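Local coordinates for protein Lys-gingipain W83 (Porphyromonas gingivalis, PDB 6I9A) that cleaves proteins after lysine residues as a secreted cysteine endopeptidase and probable virulence factor, seen here as its catalytic part with a lysine-mimicking inhibitor bound, at residues A244-C248 with D288-S292; K152-G158 with V208-T214. One frame throughout, in Å; residues are numbered along the deposited sequence.

Overall arrangement
Both contacts belong to one six-stranded, mostly parallel sheet of the caspase-like (clan CD) peptidase fold. Contact 2 pairs two of its parallel strands, 152-157 and 210-214; contact 1 carries the neighbouring strand 242-247 to helix 285-293. Their centres lie about 11 Å apart, joined where Ile-245 N meets Ala-211 O and Asn-247 N meets Tyr-213 O, each at 2.9 Å, while Ile-245 CD1 packs on Phe-210 CE1 at 3.6 Å. Around the inhibitor amine NAB, the strand ends supply Asn-247 O and Thr-214 OG1, and the helix supplies Asp-288 OD2. Nucleophile Cys-249 directly follows 244-248, and His-216, the probable proton donor, lies two residues beyond 208-214.

Contact 1. Residues A244-C248 with D288-S292; sequences AIGNC and DYYWS. With H8E (benzyl-N-[(2S)-1-[[(3S)-7-amino-1-(benzylamino)-1,2-dioxoheptan-3-yl]amino]-5-(2-methyl-2-phenylhydrazinyl)-1,5-dioxopentan-2-yl]carbamate), chain I.
Asp-288 OD2 and Asn-247 O grip the amine NAB of the inhibitor H8E, each accepting a hydrogen bond of 2.9 Å. This is the floor of the S1 pocket of a lysine-specific peptidase of the C25 family, built where a sheet strand faces a helix, and an acidic residue suits it because it can answer a probably charged lysine-like amine. Thr-214 OG1 also bonds to NAB, and Asp-288 is itself positioned by the hydroxyls of Tyr-353 and Tyr-357 on OD1 and of Ser-283 on OD2. The Asn-247 carboxamide stands across the indole of Trp-291, the planes 68° apart, with ND2 3.4 Å above one face and offset toward the rim. With CG anti to the carbonyl carbon (chi1 -66°), the amide is placed to use both its ends: ND2 bonds to Tyr-357 OH, and OD1 accepts from Asn-212 ND2. Trp-291 stacks on Tyr-357 and bonds through NE1 to Asn-333. Branched Ile-245 adds apolar bulk, its CG2 3.9 Å from Trp-291 CH2. Ser-292 OG stands too far from Asn-247 OD1 for a direct bond, so a water spans them, donating to Asn-247 OD1 at 2.9 Å and accepting from Ser-292 OG at 2.7 Å.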
# COMPACT_ATOMS: atom_id res chain seq x y z
N ALA A 244 3.57 -2.02 8.08
CA ALA A 244 3.31 -1.46 9.42
C ALA A 244 2.37 -0.29 9.27
O ALA A 244 2.46 0.50 8.29
CB ALA A 244 4.61 -1.05 10.08
N ILE A 245 1.49 -0.15 10.26
CA ILE A 245 0.51 0.98 10.29
C ILE A 245 0.60 1.61 11.68
O ILE A 245 0.39 0.93 12.71
CB ILE A 245 -0.92 0.49 10.01
CG1 ILE A 245 -0.97 -0.18 8.63
CG2 ILE A 245 -1.91 1.68 10.11
CD1 ILE A 245 -2.38 -0.60 8.20
N GLY A 246 0.95 2.89 11.71
CA GLY A 246 0.98 3.67 12.95
C GLY A 246 -0.23 4.59 12.99
O GLY A 246 -0.29 5.59 12.25
N ASN A 247 -1.27 4.17 13.73
CA ASN A 247 -2.44 5.03 13.97
C ASN A 247 -2.12 5.89 15.20
O ASN A 247 -2.39 5.52 16.36
CB ASN A 247 -3.69 4.20 14.16
CG ASN A 247 -4.09 3.45 12.91
OD1 ASN A 247 -4.14 2.22 12.88
ND2 ASN A 247 -4.39 4.20 11.84
N CYS A 248 -1.40 6.98 14.93
CA CYS A 248 -0.74 7.81 15.96
C CYS A 248 -0.26 9.08 15.32
O CYS A 248 -0.22 9.21 14.09
CB CYS A 248 0.42 7.06 16.64
SG CYS A 248 1.71 6.49 15.50
N ASP A 288 -9.25 8.03 14.36
CA ASP A 288 -8.47 6.80 14.17
C ASP A 288 -9.29 5.57 14.56
O ASP A 288 -9.09 4.48 14.01
CB ASP A 288 -7.18 6.81 14.98
CG ASP A 288 -5.98 7.47 14.35
OD1 ASP A 288 -6.10 7.99 13.19
OD2 ASP A 288 -4.91 7.41 14.96
N TYR A 289 -10.20 5.71 15.56
CA TYR A 289 -11.07 4.58 15.94
C TYR A 289 -11.91 4.15 14.71
O TYR A 289 -11.96 3.00 14.35
CB TYR A 289 -11.90 5.01 17.14
CG TYR A 289 -12.80 3.99 17.80
CD1 TYR A 289 -12.43 2.65 17.93
CD2 TYR A 289 -13.93 4.41 18.49
CE1 TYR A 289 -13.21 1.76 18.67
CE2 TYR A 289 -14.68 3.55 19.27
CZ TYR A 289 -14.31 2.22 19.36
OH TYR A 289 -15.05 1.33 20.14
N TYR A 290 -12.59 5.13 14.12
CA TYR A 290 -13.41 4.82 12.95
C TYR A 290 -12.56 4.29 11.80
O TYR A 290 -12.97 3.37 11.10
CB TYR A 290 -14.17 6.08 12.45
CG TYR A 290 -14.92 6.81 13.55
CD1 TYR A 290 -15.74 6.11 14.44
CD2 TYR A 290 -14.86 8.19 13.66
CE1 TYR A 290 -16.41 6.77 15.46
CE2 TYR A 290 -15.55 8.87 14.66
CZ TYR A 290 -16.33 8.15 15.55
OH TYR A 290 -17.00 8.83 16.54
N TRP A 291 -11.37 4.90 11.63
CA TRP A 291 -10.45 4.48 10.56
C TRP A 291 -10.24 2.98 10.56
O TRP A 291 -10.37 2.32 9.55
CB TRP A 291 -9.14 5.24 10.76
CG TRP A 291 -8.19 5.31 9.61
CD1 TRP A 291 -8.02 6.38 8.79
CD2 TRP A 291 -7.17 4.36 9.25
NE1 TRP A 291 -6.97 6.16 7.94
CE2 TRP A 291 -6.41 4.94 8.21
CE3 TRP A 291 -6.80 3.09 9.72
CZ2 TRP A 291 -5.29 4.32 7.65
CZ3 TRP A 291 -5.73 2.44 9.11
CH2 TRP A 291 -4.97 3.06 8.11
N SER A 292 -9.96 2.42 11.75
CA SER A 292 -9.71 0.98 11.84
C SER A 292 -10.93 0.12 11.87
O SER A 292 -10.94 -0.94 11.22
CB SER A 292 -8.86 0.62 13.06
OG SER A 292 -7.56 1.19 12.97
CAQ H8E I . 4.65 12.42 21.43
CAK H8E I . 5.68 11.76 22.12
CAH H8E I . 5.40 11.05 23.29
CAL H8E I . 4.10 11.00 23.81
CAR H8E I . 3.11 11.68 23.11
CBO H8E I . 3.33 12.35 21.92
CBA H8E I . 2.26 13.04 21.32
NBE H8E I . 1.46 12.19 20.41
CBL H8E I . 0.12 12.36 20.23
OAE H8E I . -0.52 13.17 20.91
CBN H8E I . -0.52 11.49 19.16
OAG H8E I . 0.16 10.47 18.85
CBS H8E I . -2.03 11.23 19.46
CBB H8E I . -2.59 10.00 18.72
CAY H8E I . -4.04 9.68 19.11
CAX H8E I . -4.72 8.63 18.23
CAW H8E I . -4.18 7.23 18.47
NAB H8E I . -4.92 6.27 17.60
NBG H8E I . -2.88 12.39 19.20
C H8E I . -3.65 13.02 20.09
O H8E I . -3.72 12.76 21.29
CA H8E I . -4.31 14.27 19.52
N H8E I . -5.51 14.66 20.27
CBK H8E I . -6.64 13.92 20.26
OAD H8E I . -6.64 12.81 19.71
OBI H8E I . -7.65 14.44 20.85
CBD H8E I . -8.90 13.67 20.97
CBP H8E I . -9.84 14.32 21.88
CAS H8E I . -10.89 15.11 21.41
CAM H8E I . -11.83 15.74 22.28
CAI H8E I . -11.60 15.58 23.66
CAN H8E I . -10.51 14.84 24.12
CAT H8E I . -9.63 14.21 23.26
CB H8E I . -3.31 15.44 19.55
CG H8E I . -2.80 15.78 20.98
CD H8E I . -1.58 16.64 20.93
OE1 H8E I . -1.68 17.86 20.79
NE2 H8E I . -0.44 15.93 20.98
NBT H8E I . 0.83 16.52 20.78
CAA H8E I . 1.53 15.97 19.59
CBQ H8E I . 1.52 16.86 21.98
CAU H8E I . 2.92 16.92 22.04
CAO H8E I . 3.56 17.31 23.22
CAJ H8E I . 2.81 17.63 24.34
CAP H8E I . 1.43 17.53 24.32
CAV H8E I . 0.78 17.17 23.13
O HOH W 1 -5.46 -0.01 11.68

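Contact 2. Residues K152-G158 with V208-T214; sequences KVLLIAG and VSFANYT
Lys-152 O takes the first backbone bond of the pairing, 2.8 Å from Ser-209 N in the loop just ahead of strand 210-214. Parallel pairing then consumes the facing amides in turn: Leu-154 N donates to Phe-210 O, Leu-154 O accepts from Asn-212 N, Ile-156 N donates to Asn-212 O, and Ile-156 O accepts from Thr-214 N at 3.0 Å. Gly-158 N ends the series on Thr-214 O at 2.9 Å. That oxygen also accepts from a water, which donates to Gly-158 O as well. The odd-numbered residues Val-153, Leu-155 and Ala-157 turn their backbone bonds to strand 188-192. On one face, Leu-155 CD2 lies 3.9 Å from Phe-210 CE2, and Val-153 CG1 sits at the edge of that ring. Asn-212 and Thr-214 bring polar groups to this face: with Asn-212 CG anti to the backbone N (chi1 -176°), its OD1 bonds to Tyr-313 OH and its ND2 to Ile-245 O, while Thr-214 OG1 is taken up by the inhibitor amine. On the other face Ile-156 CG2 reaches Tyr-213 CD2 at 3.9 Å, and Tyr-213 OH bonds to His-216 O and Asp-224 N. Strand 210-214 runs on toward His-216, the inferred proton donor, as catalytic loops follow central strands in the caspase-like fold.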
# COMPACT_ATOMS: atom_id res chain seq x y z
N LYS A 152 1.69 -14.61 10.92
CA LYS A 152 1.88 -13.98 12.23
C LYS A 152 1.71 -12.47 12.12
O LYS A 152 2.11 -11.88 11.10
CB LYS A 152 3.29 -14.32 12.74
CG LYS A 152 3.61 -15.83 12.61
CD LYS A 152 4.95 -16.18 13.21
CE LYS A 152 5.29 -17.64 12.96
NZ LYS A 152 6.68 -17.93 13.36
N VAL A 153 1.16 -11.84 13.16
CA VAL A 153 0.95 -10.39 13.17
C VAL A 153 1.25 -9.88 14.56
O VAL A 153 1.26 -10.66 15.54
CB VAL A 153 -0.48 -9.95 12.73
CG1 VAL A 153 -0.81 -10.45 11.33
CG2 VAL A 153 -1.55 -10.38 13.73
N LEU A 154 1.48 -8.55 14.65
CA LEU A 154 1.70 -7.84 15.91
C LEU A 154 0.71 -6.69 15.98
O LEU A 154 0.67 -5.83 15.10
CB LEU A 154 3.13 -7.32 15.98
CG LEU A 154 3.46 -6.45 17.22
CD1 LEU A 154 3.28 -7.21 18.54
CD2 LEU A 154 4.84 -5.86 17.09
N LEU A 155 -0.11 -6.69 17.06
CA LEU A 155 -1.17 -5.67 17.28
C LEU A 155 -0.99 -5.06 18.66
O LEU A 155 -0.92 -5.81 19.66
CB LEU A 155 -2.53 -6.35 17.17
CG LEU A 155 -2.82 -7.09 15.86
CD1 LEU A 155 -4.16 -7.83 15.95
CD2 LEU A 155 -2.85 -6.10 14.66
N ILE A 156 -0.87 -3.74 18.73
CA ILE A 156 -0.61 -3.08 20.02
C ILE A 156 -1.58 -1.94 20.23
O ILE A 156 -1.62 -0.98 19.40
CB ILE A 156 0.86 -2.52 20.03
CG1 ILE A 156 1.87 -3.70 19.91
CG2 ILE A 156 1.12 -1.72 21.33
CD1 ILE A 156 3.27 -3.21 19.61
N ALA A 157 -2.31 -1.98 21.37
CA ALA A 157 -3.04 -0.84 21.88
C ALA A 157 -2.12 -0.19 22.89
O ALA A 157 -1.97 -0.71 24.03
CB ALA A 157 -4.36 -1.27 22.52
N GLY A 158 -1.39 0.84 22.50
CA GLY A 158 -0.39 1.45 23.37
C GLY A 158 -0.97 2.25 24.51
O GLY A 158 -2.18 2.33 24.72
N VAL A 208 6.77 -11.11 11.47
CA VAL A 208 5.35 -10.85 11.34
C VAL A 208 5.12 -10.27 9.94
O VAL A 208 6.01 -9.62 9.38
CB VAL A 208 4.79 -9.87 12.41
CG1 VAL A 208 4.81 -10.51 13.80
CG2 VAL A 208 5.54 -8.53 12.39
N SER A 209 3.91 -10.49 9.42
CA SER A 209 3.52 -9.93 8.11
C SER A 209 3.02 -8.49 8.26
O SER A 209 2.97 -7.73 7.27
CB SER A 209 2.40 -10.78 7.47
OG SER A 209 1.28 -10.84 8.35
N PHE A 210 2.55 -8.14 9.45
CA PHE A 210 1.77 -6.93 9.67
C PHE A 210 1.96 -6.52 11.10
O PHE A 210 1.92 -7.37 12.01
CB PHE A 210 0.29 -7.28 9.42
CG PHE A 210 -0.67 -6.13 9.65
CD1 PHE A 210 -0.68 -5.02 8.80
CD2 PHE A 210 -1.58 -6.15 10.72
CE1 PHE A 210 -1.60 -3.99 9.00
CE2 PHE A 210 -2.50 -5.10 10.90
CZ PHE A 210 -2.50 -4.05 10.04
N ALA A 211 2.14 -5.23 11.33
CA ALA A 211 2.27 -4.65 12.67
C ALA A 211 1.42 -3.41 12.70
O ALA A 211 1.58 -2.53 11.83
CB ALA A 211 3.71 -4.32 12.97
N ASN A 212 0.51 -3.31 13.71
CA ASN A 212 -0.34 -2.11 13.84
C ASN A 212 -0.29 -1.65 15.28
O ASN A 212 -0.55 -2.43 16.21
CB ASN A 212 -1.76 -2.46 13.44
CG ASN A 212 -2.80 -1.36 13.40
OD1 ASN A 212 -3.98 -1.67 13.39
ND2 ASN A 212 -2.39 -0.09 13.34
N TYR A 213 0.10 -0.38 15.46
CA TYR A 213 0.20 0.30 16.74
C TYR A 213 -0.83 1.43 16.74
O TYR A 213 -0.86 2.25 15.81
CB TYR A 213 1.63 0.85 16.89
CG TYR A 213 1.83 1.80 18.05
CD1 TYR A 213 1.62 3.16 17.89
CD2 TYR A 213 2.33 1.35 19.26
CE1 TYR A 213 1.89 4.06 18.92
CE2 TYR A 213 2.60 2.24 20.31
CZ TYR A 213 2.38 3.60 20.12
OH TYR A 213 2.63 4.47 21.17
N THR A 214 -1.64 1.53 17.80
CA THR A 214 -2.55 2.65 17.99
C THR A 214 -2.35 3.19 19.40
O THR A 214 -2.57 2.48 20.41
CB THR A 214 -4.00 2.25 17.72
OG1 THR A 214 -4.79 3.43 18.04
CG2 THR A 214 -4.54 1.07 18.53
O HOH W 2 -4.29 2.46 22.80